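Local coordinates for protein putative isohexenylglutaconyl-CoA hydratase (Pseudomonas aeruginosa, PDB 4ZU2) that probably hydrates isohexenylglutaconyl-CoA, as a crotonase-family enzyme linked to growth on the acyclic terpenoid citronellate, at residues E38-L43 with G92-E97; R50-L55 with A101-V106; A129-Q134 with D173-L178; V154-L159 with L180-F185. All coordinates share one frame; numbering follows the deposited sequence.

Contact 1. Residues E38-L43 with G92-E97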
loop_
_atom_site.group_PDB
_atom_site.type_symbol
_atom_site.label_atom_id
_atom_site.label_comp_id
_atom_site.label_asym_id
_atom_site.label_seq_id
_atom_site.Cartn_x
_atom_site.Cartn_y
_atom_site.Cartn_z
ATOM N N GLU A 38 13.643 28.704 -2.243
ATOM C CA GLU A 38 14.274 28.817 -0.950
ATOM C C GLU A 38 14.268 27.473 -0.230
ATOM O O GLU A 38 15.203 27.165 0.496
ATOM C CB GLU A 38 13.644 29.953 -0.094
ATOM C CG GLU A 38 13.939 31.358 -0.695
ATOM C CD GLU A 38 13.302 32.523 0.083
ATOM O OE1 GLU A 38 12.366 32.270 0.870
ATOM O OE2 GLU A 38 13.726 33.690 -0.114
ATOM N N LEU A 39 13.211 26.692 -0.418
ATOM C CA LEU A 39 13.088 25.437 0.297
ATOM C C LEU A 39 14.136 24.477 -0.209
ATOM O O LEU A 39 14.692 23.693 0.557
ATOM C CB LEU A 39 11.742 24.819 0.070
ATOM C CG LEU A 39 10.623 25.426 0.871
ATOM C CD1 LEU A 39 9.280 25.052 0.201
ATOM C CD2 LEU A 39 10.635 25.000 2.305
ATOM N N ARG A 40 14.395 24.581 -1.512
ATOM C CA ARG A 40 15.332 23.708 -2.186
ATOM C C ARG A 40 16.729 24.055 -1.751
ATOM O O ARG A 40 17.585 23.168 -1.592
ATOM C CB ARG A 40 15.195 23.829 -3.717
ATOM C CG ARG A 40 13.934 23.200 -4.237
ATOM C CD ARG A 40 13.859 23.235 -5.742
ATOM N NE ARG A 40 14.800 22.290 -6.333
ATOM C CZ ARG A 40 15.201 22.337 -7.598
ATOM N NH1 ARG A 40 14.753 23.277 -8.369
ATOM N NH2 ARG A 40 16.072 21.471 -8.085
ATOM N N ALA A 41 16.955 25.351 -1.564
ATOM C CA ALA A 41 18.271 25.850 -1.150
ATOM C C ALA A 41 18.603 25.425 0.254
ATOM O O ALA A 41 19.738 25.064 0.536
ATOM C CB ALA A 41 18.331 27.395 -1.250
ATOM N N VAL A 42 17.618 25.513 1.146
ATOM C CA VAL A 42 17.759 25.066 2.520
ATOM C C VAL A 42 17.997 23.548 2.601
ATOM O O VAL A 42 18.847 23.092 3.356
ATOM C CB VAL A 42 16.518 25.456 3.373
ATOM C CG1 VAL A 42 16.523 24.730 4.705
ATOM C CG2 VAL A 42 16.467 26.959 3.617
ATOM N N LEU A 43 17.265 22.766 1.814
ATOM C CA LEU A 43 17.410 21.318 1.868
ATOM C C LEU A 43 18.806 20.912 1.402
ATOM O O LEU A 43 19.378 19.963 1.938
ATOM C CB LEU A 43 16.307 20.615 1.060
ATOM C CG LEU A 43 14.886 20.691 1.673
ATOM C CD1 LEU A 43 13.795 20.205 0.711
ATOM C CD2 LEU A 43 14.783 19.936 2.945
ATOM N N GLY A 92 8.442 19.587 -8.734
ATOM C CA GLY A 92 8.651 18.153 -8.601
ATOM C C GLY A 92 10.026 17.857 -8.013
ATOM O O GLY A 92 10.191 16.908 -7.244
ATOM N N SER A 93 11.015 18.664 -8.375
ATOM C CA SER A 93 12.343 18.504 -7.801
ATOM C C SER A 93 12.320 18.803 -6.312
ATOM O O SER A 93 13.021 18.140 -5.563
ATOM C CB SER A 93 13.370 19.387 -8.490
ATOM O OG SER A 93 13.430 19.105 -9.857
ATOM N N LEU A 94 11.516 19.768 -5.863
ATOM C CA LEU A 94 11.420 20.013 -4.409
ATOM C C LEU A 94 10.914 18.761 -3.689
ATOM O O LEU A 94 11.416 18.424 -2.658
ATOM C CB LEU A 94 10.524 21.202 -4.073
ATOM C CG LEU A 94 9.975 21.288 -2.643
ATOM C CD1 LEU A 94 11.056 21.276 -1.607
ATOM C CD2 LEU A 94 9.181 22.577 -2.481
ATOM N N LEU A 95 9.906 18.084 -4.249
ATOM C CA LEU A 95 9.284 16.951 -3.585
ATOM C C LEU A 95 10.264 15.796 -3.559
ATOM O O LEU A 95 10.328 15.037 -2.591
ATOM C CB LEU A 95 7.962 16.525 -4.270
ATOM C CG LEU A 95 6.777 17.505 -4.342
ATOM C CD1 LEU A 95 5.594 16.934 -5.197
ATOM C CD2 LEU A 95 6.287 17.937 -2.960
ATOM N N GLU A 96 11.068 15.703 -4.608
ATOM C CA GLU A 96 12.031 14.621 -4.708
ATOM C C GLU A 96 13.083 14.763 -3.634
ATOM O O GLU A 96 13.457 13.772 -2.994
ATOM C CB GLU A 96 12.744 14.610 -6.064
ATOM C CG GLU A 96 11.917 14.086 -7.182
ATOM C CD GLU A 96 12.716 13.935 -8.490
ATOM O OE1 GLU A 96 13.077 12.766 -8.803
ATOM O OE2 GLU A 96 12.948 14.977 -9.194
ATOM N N GLU A 97 13.571 15.990 -3.477
ATOM C CA GLU A 97 14.668 16.295 -2.569
ATOM C C GLU A 97 14.225 16.407 -1.102
ATOM O O GLU A 97 15.042 16.259 -0.184
ATOM C CB GLU A 97 15.404 17.546 -3.024
ATOM C CG GLU A 97 15.966 17.502 -4.479
ATOM C CD GLU A 97 16.041 18.905 -5.179
ATOM O OE1 GLU A 97 15.805 19.936 -4.539
ATOM O OE2 GLU A 97 16.356 18.980 -6.373
HETATM O O HOH W 1 17.395 20.698 -2.542
#

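Contact 2. Residues R50-L55 with A101-V106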
loop_
_atom_site.group_PDB
_atom_site.type_symbol
_atom_site.label_atom_id
_atom_site.label_comp_id
_atom_site.label_asym_id
_atom_site.label_seq_id
_atom_site.Cartn_x
_atom_site.Cartn_y
_atom_site.Cartn_z
ATOM N N ARG A 50 25.199 16.145 9.126
ATOM C CA ARG A 50 24.627 15.175 10.068
ATOM C C ARG A 50 24.440 15.755 11.464
ATOM O O ARG A 50 23.886 15.095 12.346
ATOM C CB ARG A 50 25.494 13.917 10.160
ATOM C CG ARG A 50 25.542 13.069 8.883
ATOM C CD ARG A 50 24.200 12.415 8.496
ATOM N NE ARG A 50 24.133 12.257 7.046
ATOM C CZ ARG A 50 23.593 13.133 6.209
ATOM N NH1 ARG A 50 23.009 14.245 6.662
ATOM N NH2 ARG A 50 23.636 12.891 4.904
ATOM N N SER A 51 24.903 16.987 11.670
ATOM C CA SER A 51 24.510 17.711 12.856
ATOM C C SER A 51 23.012 18.079 12.760
ATOM O O SER A 51 22.337 18.207 13.778
ATOM C CB SER A 51 25.427 18.924 13.090
ATOM O OG SER A 51 24.906 20.112 12.526
ATOM N N VAL A 52 22.472 18.202 11.544
ATOM C CA VAL A 52 21.032 18.472 11.360
ATOM C C VAL A 52 20.278 17.152 11.188
ATOM O O VAL A 52 20.375 16.516 10.149
ATOM C CB VAL A 52 20.810 19.382 10.136
ATOM C CG1 VAL A 52 19.341 19.754 10.004
ATOM C CG2 VAL A 52 21.663 20.650 10.241
ATOM N N ARG A 53 19.557 16.730 12.222
ATOM C CA ARG A 53 19.049 15.351 12.342
ATOM C C ARG A 53 17.546 15.320 12.078
ATOM O O ARG A 53 16.981 14.263 11.809
ATOM C CB ARG A 53 19.274 14.831 13.769
ATOM C CG ARG A 53 20.721 14.798 14.243
ATOM C CD ARG A 53 20.820 14.563 15.759
ATOM N NE ARG A 53 20.309 13.252 16.171
ATOM C CZ ARG A 53 20.259 12.811 17.431
ATOM N NH1 ARG A 53 20.671 13.562 18.465
ATOM N NH2 ARG A 53 19.781 11.604 17.669
ATOM N N ALA A 54 16.891 16.480 12.207
ATOM C CA ALA A 54 15.465 16.573 11.926
ATOM C C ALA A 54 15.050 17.931 11.306
ATOM O O ALA A 54 15.702 18.957 11.493
ATOM C CB ALA A 54 14.657 16.268 13.155
ATOM N N LEU A 55 13.989 17.887 10.512
ATOM C CA LEU A 55 13.398 19.074 9.951
ATOM C C LEU A 55 11.940 19.058 10.348
ATOM O O LEU A 55 11.283 18.007 10.297
ATOM C CB LEU A 55 13.526 19.122 8.432
ATOM C CG LEU A 55 14.959 18.903 7.915
ATOM C CD1 LEU A 55 14.961 18.619 6.403
ATOM C CD2 LEU A 55 15.867 20.075 8.263
ATOM N N ALA A 101 15.440 13.565 1.655
ATOM C CA ALA A 101 16.304 14.185 2.667
ATOM C C ALA A 101 16.837 13.183 3.716
ATOM O O ALA A 101 16.053 12.428 4.277
ATOM C CB ALA A 101 15.551 15.323 3.399
ATOM N N PRO A 102 18.164 13.209 4.002
ATOM C CA PRO A 102 18.809 12.337 5.006
ATOM C C PRO A 102 18.249 12.475 6.434
ATOM O O PRO A 102 18.229 11.499 7.210
ATOM C CB PRO A 102 20.275 12.783 4.955
ATOM C CG PRO A 102 20.447 13.277 3.512
ATOM C CD PRO A 102 19.174 13.950 3.201
ATOM N N GLN A 103 17.783 13.680 6.732
ATOM C CA GLN A 103 17.057 14.016 7.956
ATOM C C GLN A 103 15.696 13.368 8.057
ATOM O O GLN A 103 15.046 13.106 7.030
ATOM C CB GLN A 103 16.761 15.542 7.963
ATOM C CG GLN A 103 17.955 16.464 8.140
ATOM C CD GLN A 103 18.734 16.701 6.878
ATOM O OE1 GLN A 103 18.206 16.597 5.765
ATOM N NE2 GLN A 103 20.017 17.033 7.045
ATOM N N LEU A 104 15.235 13.199 9.299
ATOM C CA LEU A 104 13.808 13.013 9.584
ATOM C C LEU A 104 13.053 14.346 9.276
ATOM O O LEU A 104 13.453 15.413 9.725
ATOM C CB LEU A 104 13.595 12.624 11.046
ATOM C CG LEU A 104 12.208 12.116 11.430
ATOM C CD1 LEU A 104 12.014 10.657 11.068
ATOM C CD2 LEU A 104 11.911 12.322 12.943
ATOM N N LEU A 105 11.981 14.261 8.490
ATOM C CA LEU A 105 11.205 15.411 8.084
ATOM C C LEU A 105 9.862 15.246 8.745
ATOM O O LEU A 105 9.139 14.288 8.457
ATOM C CB LEU A 105 11.039 15.458 6.574
ATOM C CG LEU A 105 10.092 16.552 6.041
ATOM C CD1 LEU A 105 10.521 17.988 6.432
ATOM C CD2 LEU A 105 9.968 16.482 4.535
ATOM N N VAL A 106 9.554 16.148 9.665
ATOM C CA VAL A 106 8.270 16.109 10.355
ATOM C C VAL A 106 7.387 17.230 9.813
ATOM O O VAL A 106 7.815 18.374 9.783
ATOM C CB VAL A 106 8.434 16.268 11.890
ATOM C CG1 VAL A 106 7.080 16.079 12.610
ATOM C CG2 VAL A 106 9.475 15.298 12.396
#

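Contact 3. Residues A129-Q134 with D173-L178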
loop_
_atom_site.group_PDB
_atom_site.type_symbol
_atom_site.label_atom_id
_atom_site.label_comp_id
_atom_site.label_asym_id
_atom_site.label_seq_id
_atom_site.Cartn_x
_atom_site.Cartn_y
_atom_site.Cartn_z
ATOM N N ALA A 129 -1.284 16.181 12.125
ATOM C CA ALA A 129 -2.280 17.155 11.655
ATOM C C ALA A 129 -3.214 17.594 12.767
ATOM O O ALA A 129 -3.478 16.842 13.722
ATOM C CB ALA A 129 -3.089 16.583 10.531
ATOM N N ALA A 130 -3.697 18.828 12.633
ATOM C CA ALA A 130 -4.810 19.339 13.430
ATOM C C ALA A 130 -6.102 18.707 12.906
ATOM O O ALA A 130 -6.300 18.639 11.702
ATOM C CB ALA A 130 -4.867 20.821 13.270
ATOM N N ALA A 131 -6.982 18.241 13.789
ATOM C CA ALA A 131 -8.235 17.615 13.362
ATOM C C ALA A 131 -9.054 18.473 12.429
ATOM O O ALA A 131 -9.823 17.942 11.633
ATOM C CB ALA A 131 -9.107 17.260 14.588
ATOM N N ASP A 132 -8.945 19.791 12.560
ATOM C CA ASP A 132 -9.735 20.693 11.726
ATOM C C ASP A 132 -8.954 21.152 10.465
ATOM O O ASP A 132 -9.344 22.110 9.789
ATOM C CB ASP A 132 -10.225 21.895 12.563
ATOM C CG ASP A 132 -9.078 22.663 13.225
ATOM O OD1 ASP A 132 -7.912 22.334 12.921
ATOM O OD2 ASP A 132 -9.332 23.590 14.044
ATOM N N ALA A 133 -7.842 20.488 10.164
ATOM C CA ALA A 133 -7.099 20.772 8.943
ATOM C C ALA A 133 -7.981 20.367 7.782
ATOM O O ALA A 133 -8.781 19.457 7.936
ATOM C CB ALA A 133 -5.770 20.029 8.936
ATOM N N GLN A 134 -7.906 21.081 6.650
ATOM C CA GLN A 134 -8.630 20.662 5.451
ATOM C C GLN A 134 -7.675 20.368 4.273
ATOM O O GLN A 134 -6.954 21.242 3.747
ATOM C CB GLN A 134 -9.772 21.617 5.065
ATOM C CG GLN A 134 -11.181 21.451 5.821
ATOM C CD GLN A 134 -11.729 20.000 6.010
ATOM O OE1 GLN A 134 -11.078 19.173 6.628
ATOM N NE2 GLN A 134 -12.956 19.727 5.534
ATOM N N ASP A 173 -10.933 16.100 6.470
ATOM C CA ASP A 173 -10.239 16.655 7.606
ATOM C C ASP A 173 -9.169 15.772 8.140
ATOM O O ASP A 173 -8.929 14.671 7.622
ATOM C CB ASP A 173 -11.229 17.013 8.719
ATOM C CG ASP A 173 -11.718 15.793 9.510
ATOM O OD1 ASP A 173 -11.862 14.673 8.958
ATOM O OD2 ASP A 173 -11.974 15.980 10.711
ATOM N N GLY A 174 -8.511 16.285 9.186
ATOM C CA GLY A 174 -7.475 15.568 9.872
ATOM C C GLY A 174 -7.807 14.146 10.319
ATOM O O GLY A 174 -6.956 13.261 10.238
ATOM N N ARG A 175 -9.009 13.920 10.837
ATOM C CA ARG A 175 -9.318 12.623 11.427
ATOM C C ARG A 175 -9.366 11.654 10.253
ATOM O O ARG A 175 -8.873 10.556 10.341
ATOM C CB ARG A 175 -10.654 12.606 12.210
ATOM C CG ARG A 175 -10.823 13.604 13.406
ATOM C CD ARG A 175 -10.106 13.176 14.728
ATOM N NE ARG A 175 -10.776 13.701 15.927
ATOM C CZ ARG A 175 -10.182 14.161 17.041
ATOM N NH1 ARG A 175 -8.867 14.197 17.186
ATOM N NH2 ARG A 175 -10.948 14.629 18.031
ATOM N N GLU A 176 -9.938 12.102 9.145
ATOM C CA GLU A 176 -9.959 11.331 7.923
ATOM C C GLU A 176 -8.550 11.089 7.376
ATOM O O GLU A 176 -8.317 10.059 6.727
ATOM C CB GLU A 176 -10.802 12.045 6.871
ATOM C CG GLU A 176 -10.695 11.452 5.480
ATOM C CD GLU A 176 -11.943 10.819 4.978
ATOM O OE1 GLU A 176 -12.071 9.594 5.136
ATOM O OE2 GLU A 176 -12.780 11.522 4.393
ATOM N N ALA A 177 -7.612 12.003 7.630
ATOM C CA ALA A 177 -6.307 11.892 6.986
ATOM C C ALA A 177 -5.451 10.888 7.713
ATOM O O ALA A 177 -4.566 10.297 7.132
ATOM C CB ALA A 177 -5.614 13.202 6.896
ATOM N N LEU A 178 -5.731 10.722 9.000
ATOM C CA LEU A 178 -5.192 9.646 9.806
ATOM C C LEU A 178 -5.765 8.289 9.377
ATOM O O LEU A 178 -5.057 7.278 9.318
ATOM C CB LEU A 178 -5.544 9.930 11.261
ATOM C CG LEU A 178 -4.800 9.247 12.408
ATOM C CD1 LEU A 178 -5.743 8.306 13.118
ATOM C CD2 LEU A 178 -3.537 8.542 11.939
#

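Contact 4. Residues V154-L159 with L180-F185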
loop_
_atom_site.group_PDB
_atom_site.type_symbol
_atom_site.label_atom_id
_atom_site.label_comp_id
_atom_site.label_asym_id
_atom_site.label_seq_id
_atom_site.Cartn_x
_atom_site.Cartn_y
_atom_site.Cartn_z
ATOM N N VAL A 154 0.214 8.375 -4.526
ATOM C CA VAL A 154 0.030 6.928 -4.689
ATOM C C VAL A 154 1.010 6.215 -3.742
ATOM O O VAL A 154 0.636 5.296 -3.030
ATOM C CB VAL A 154 0.282 6.504 -6.150
ATOM C CG1 VAL A 154 0.234 4.974 -6.296
ATOM C CG2 VAL A 154 -0.689 7.217 -7.059
ATOM N N ARG A 155 2.253 6.697 -3.674
ATOM C CA ARG A 155 3.214 6.166 -2.698
ATOM C C ARG A 155 2.718 6.390 -1.257
ATOM O O ARG A 155 2.925 5.551 -0.389
ATOM C CB ARG A 155 4.603 6.778 -2.912
ATOM C CG ARG A 155 5.371 6.078 -4.013
ATOM C CD ARG A 155 6.436 6.901 -4.703
ATOM N NE ARG A 155 6.525 6.388 -6.075
ATOM C CZ ARG A 155 7.632 6.016 -6.692
ATOM N NH1 ARG A 155 8.821 6.141 -6.103
ATOM N NH2 ARG A 155 7.552 5.526 -7.924
ATOM N N ARG A 156 2.011 7.489 -1.026
ATOM C CA ARG A 156 1.652 7.886 0.317
ATOM C C ARG A 156 0.569 6.972 0.927
ATOM O O ARG A 156 0.778 6.398 1.980
ATOM C CB ARG A 156 1.194 9.343 0.355
ATOM C CG ARG A 156 0.962 9.841 1.784
ATOM C CD ARG A 156 2.248 9.938 2.534
ATOM N NE ARG A 156 2.098 10.616 3.807
ATOM C CZ ARG A 156 3.110 11.025 4.549
ATOM N NH1 ARG A 156 4.347 10.804 4.154
ATOM N NH2 ARG A 156 2.886 11.612 5.712
ATOM N N ILE A 157 -0.527 6.792 0.209
ATOM C CA ILE A 157 -1.729 6.155 0.722
ATOM C C ILE A 157 -2.248 5.031 -0.173
ATOM O O ILE A 157 -3.245 4.399 0.160
ATOM C CB ILE A 157 -2.871 7.218 0.859
ATOM C CG1 ILE A 157 -3.236 7.796 -0.501
ATOM C CG2 ILE A 157 -2.470 8.341 1.797
ATOM C CD1 ILE A 157 -4.285 8.893 -0.433
ATOM N N GLY A 158 -1.611 4.833 -1.333
ATOM C CA GLY A 158 -1.973 3.793 -2.279
ATOM C C GLY A 158 -2.887 4.263 -3.404
ATOM O O GLY A 158 -3.626 5.236 -3.251
ATOM N N LEU A 159 -2.835 3.570 -4.549
ATOM C CA LEU A 159 -3.673 3.910 -5.689
ATOM C C LEU A 159 -5.161 4.046 -5.318
ATOM O O LEU A 159 -5.893 4.889 -5.862
ATOM C CB LEU A 159 -3.522 2.861 -6.770
ATOM C CG LEU A 159 -4.372 3.036 -8.036
ATOM C CD1 LEU A 159 -3.889 4.249 -8.868
ATOM C CD2 LEU A 159 -4.301 1.792 -8.896
ATOM N N LEU A 180 -6.962 7.334 6.451
ATOM C CA LEU A 180 -6.491 7.001 5.091
ATOM C C LEU A 180 -4.992 6.776 5.025
ATOM O O LEU A 180 -4.470 6.437 3.969
ATOM C CB LEU A 180 -6.867 8.121 4.087
ATOM C CG LEU A 180 -8.339 8.389 3.817
ATOM C CD1 LEU A 180 -8.585 9.666 2.995
ATOM C CD2 LEU A 180 -8.931 7.231 3.111
ATOM N N GLY A 181 -4.291 6.961 6.141
ATOM C CA GLY A 181 -2.850 6.745 6.182
ATOM C C GLY A 181 -2.040 7.903 5.608
ATOM O O GLY A 181 -0.851 7.765 5.261
ATOM N N LEU A 182 -2.671 9.068 5.522
ATOM C CA LEU A 182 -2.034 10.233 4.901
ATOM C C LEU A 182 -1.104 10.907 5.886
ATOM O O LEU A 182 -0.034 11.436 5.537
ATOM C CB LEU A 182 -3.112 11.225 4.432
ATOM C CG LEU A 182 -2.565 12.482 3.767
ATOM C CD1 LEU A 182 -1.441 12.163 2.792
ATOM C CD2 LEU A 182 -3.707 13.218 3.028
ATOM N N VAL A 183 -1.538 10.904 7.140
ATOM C CA VAL A 183 -0.735 11.428 8.237
ATOM C C VAL A 183 -0.688 10.350 9.331
ATOM O O VAL A 183 -1.489 9.386 9.316
ATOM C CB VAL A 183 -1.338 12.753 8.767
ATOM C CG1 VAL A 183 -1.482 13.778 7.617
ATOM C CG2 VAL A 183 -2.706 12.498 9.473
ATOM N N HIS A 184 0.254 10.508 10.255
ATOM C CA HIS A 184 0.549 9.506 11.284
ATOM C C HIS A 184 -0.137 9.771 12.628
ATOM O O HIS A 184 -0.329 8.846 13.392
ATOM C CB HIS A 184 2.055 9.456 11.526
ATOM C CG HIS A 184 2.862 9.005 10.345
ATOM N ND1 HIS A 184 3.436 9.885 9.464
ATOM C CD2 HIS A 184 3.210 7.760 9.928
ATOM C CE1 HIS A 184 4.095 9.206 8.537
ATOM N NE2 HIS A 184 3.982 7.921 8.802
ATOM N N PHE A 185 -0.460 11.033 12.920
ATOM C CA PHE A 185 -1.183 11.425 14.124
ATOM C C PHE A 185 -2.176 12.568 13.820
ATOM O O PHE A 185 -1.878 13.487 13.030
ATOM C CB PHE A 185 -0.202 11.975 15.170
ATOM C CG PHE A 185 0.970 11.058 15.484
ATOM C CD1 PHE A 185 0.797 9.915 16.270
ATOM C CD2 PHE A 185 2.247 11.366 15.038
ATOM C CE1 PHE A 185 1.880 9.087 16.569
ATOM C CE2 PHE A 185 3.318 10.555 15.335
ATOM C CZ PHE A 185 3.139 9.409 16.102
HETATM O O HOH W 2 -4.527 4.321 2.422
#

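Contact 1. Residues E38-L43 with G92-E97
Arg-40 and Glu-97 link two neighbouring helices of the crotonase fold, 33-47 and 81-99. The axes of the two short segments run in nearly the same direction, 29° apart, and approach to 9.8 Å. The evidence for a specific pairing is a side-on, two-pronged salt bridge. Arg-40 NE donates to Glu-97 OE1 at 3.1 Å in an almost straight bond that lies in the guanidinium plane, while Arg-40 NH2 reaches the syn lone pair of Glu-97 OE2 at 3.0 Å. The two flat groups are not quite coplanar: their planes differ by 33°, and OE1 is met on its syn side but somewhat out of the carboxylate plane. The arginine chain bends at chi3 (72°), which places NE within range of the acid, whose own chain is extended beyond CG. Ser-93 CB covers one guanidinium face near its rim, 3.4 Å from Arg-40 NH2. A water adds a second link by donating to both Arg-40 O and Glu-97 OE1, so OE1 receives a water hydrogen as well as the NE-H. Beside this polar pair lies a leucine cluster. The two methyls of Leu-94 divide the work: its CD2 meets Leu-39 CD1 at 3.7 Å, and its CD1 meets Leu-43 CD1 at 3.7 Å, with Leu-43 and Leu-94 crossing at about a right angle. Leu-39, besides meeting Leu-94, packs on Ile-20 and Leu-22 of strand 17-22 and on Leu-9 of the outermost strand 9-14, so helix 33-47 touches both helix 81-99 and these two strands.

Contact 2. Residues R50-L55 with A101-V106
The Arg-50 guanidinium has Pro-102 CB over one face, 3.4 Å from NH2, and the Gln-103 amide at its edge, with NH1 and Gln-103 NE2 separated by 4.1 Å and the two planes 76° apart. Neither polar end relies on the other: Arg-50 NH1 bonds to Arg-47 O, and Gln-103 NE2 has Val-46 O as its stronger partner. The same NE2 also donates to Val-52 O at 3.2 Å, with that oxygen close to the amide plane. A bend at chi2 (81°) sets Gln-103 CD beside the Val-52 carbonyl. Past these loop residues, 50-55 and 101-106 become the parallel neighbours 54-59 and 104-109 of the central crotonase sheet. The hydrogen bonds tighten along the way. Leu-104 N meets Arg-53 O at 3.2 Å from well above the carbonyl plane (38°), whereas Leu-55 N to Leu-104 O (2.7 Å) and Val-106 N to Leu-55 O (2.6 Å) run nearly along the C=O axis. Ala-54 and Leu-104 occupy the sheet face covered by helix 190-205, and Leu-104 also touches Leu-167 of the third subunit. On the other face, Leu-55 CG rests on Gln-103 CB at 3.8 Å, and Leu-55 CB meets Leu-105 CD1 at 3.8 Å. Chemically, the contact is graded: strong backbone bonds and apolar side chains hold the buried strands, while at the loop end a glutamine amide gathers two backbone carbonyls and Pro-102 CB sits over one guanidinium face in van der Waals contact, the charge being met by backbone carbonyls such as Arg-47 O.

Contact 3. Residues A129-Q134 with D173-L178
Ala-131 and Gly-174 bring the two backbones within 4.1 Å, CA to CA, where a type I beta turn meets the first turn of a helix. The turn runs from Ala-130 to Ala-133, closed by Ala-133 N to Ala-130 O at 2.9 Å, and in the crotonase fold it leads the chain out of strand 126-130 of the main sheet toward strand 134-136. Against it starts helix 174-179, with Asp-173 as the N-cap. Gly-174 N faces two turn carbonyls and makes a weak, bent bond to each: Ala-131 O at 3.2 Å and Ala-133 O at 3.4 Å. A CA-H...O contact from Asp-173 CA to Ala-133 O, at 3.2 Å, adds to the approach. A CB on Gly-174 would run into Ala-130 O, and its absence lets the backbones come this close. Backbone bonds from Ala-129 and Ala-131 to Glu-187 tie the turn to strand 185-187. Among the side chains, Asp-173 has CG between the backbone N and the carbonyl carbon (chi1 77°). Asp-173 OD1 caps Glu-176 N at 3.2 Å, the N-H coming from above the carboxylate plane. Asp-173 OD2 lies 3.1 Å from Ala-131 O, two acceptors without a bond, a repulsion that the helix N-terminus may partly offset. Arg-175, which also touches a crystal neighbour, lays one guanidinium face on a methyl: its NH1 is 4.0 Å from Ala-131 CB.

Contact 4. Residues V154-L159 with L180-F185
Arg-156 grips a single backbone oxygen, Leu-182 O, with two nitrogens: NE and NH2 each donate to it at 2.9 Å. The oxygen lies within 1° of the guanidinium plane, and both donors reach it from the same face of its carbonyl plane. The bend at chi2 (68°) sets CD for this approach, and farther back along the chain Arg-156 CG touches Leu-182 CD1 at 3.5 Å, the two side chains crossing at about a right angle. Next along the helix, Ile-157 presents its CG2 methyl to Leu-180 O at 3.5 Å and to Leu-182 CB at 4.0 Å. A water donates to both Ile-157 O and Leu-180 O, bridging two carbonyls at 2.6 Å each. Both carbonyls sit at helix C-termini: Gly-158, with positive phi, leads out of helix 149-157 and stands at the N-cap of helix 159-168, and Gly-181 closes helix 174-179 in a Schellman motif before the chain enters strand 185-187 of the crotonase sheet. In the next shell, Arg-156 NH2 comes within 3.9 Å of His-184 CE1, with the guanidinium and ring planes 77° apart. Ser-124 O takes Arg-156 NH1, giving it a partner outside the two segments. His-184 is held by Ala-127 N at ND1 and by Thr-160 O of the third subunit at NE2, a pattern consistent with a neutral ring beside the arginine. Arg-156 O also bonds to Thr-160 OG1 of that subunit.

In the fold
All four contacts lie in one crotonase-family domain. Contacts 1 and 2 interlock along the chain: helix 33-47 leads into strand 54-59, and helix 81-99 into strand 104-109, so each helix of contact 1 is followed in the chain by a strand of contact 2; their centres are 14 Å apart and Leu-43 CD2 touches Leu-55 CD1 at 3.7 Å. Contacts 3 and 4 follow later, also interleaved, with centres 13 Å apart; Ala-129 N approaches Phe-185 O at 2.9 Å, a probable hydrogen bond. The two groups lie on opposite sides of the chain's centre, yet strands 104-109 and 126-130 are sheet neighbours. All four contacts reach a neighbouring subunit, and contact 4 reaches both.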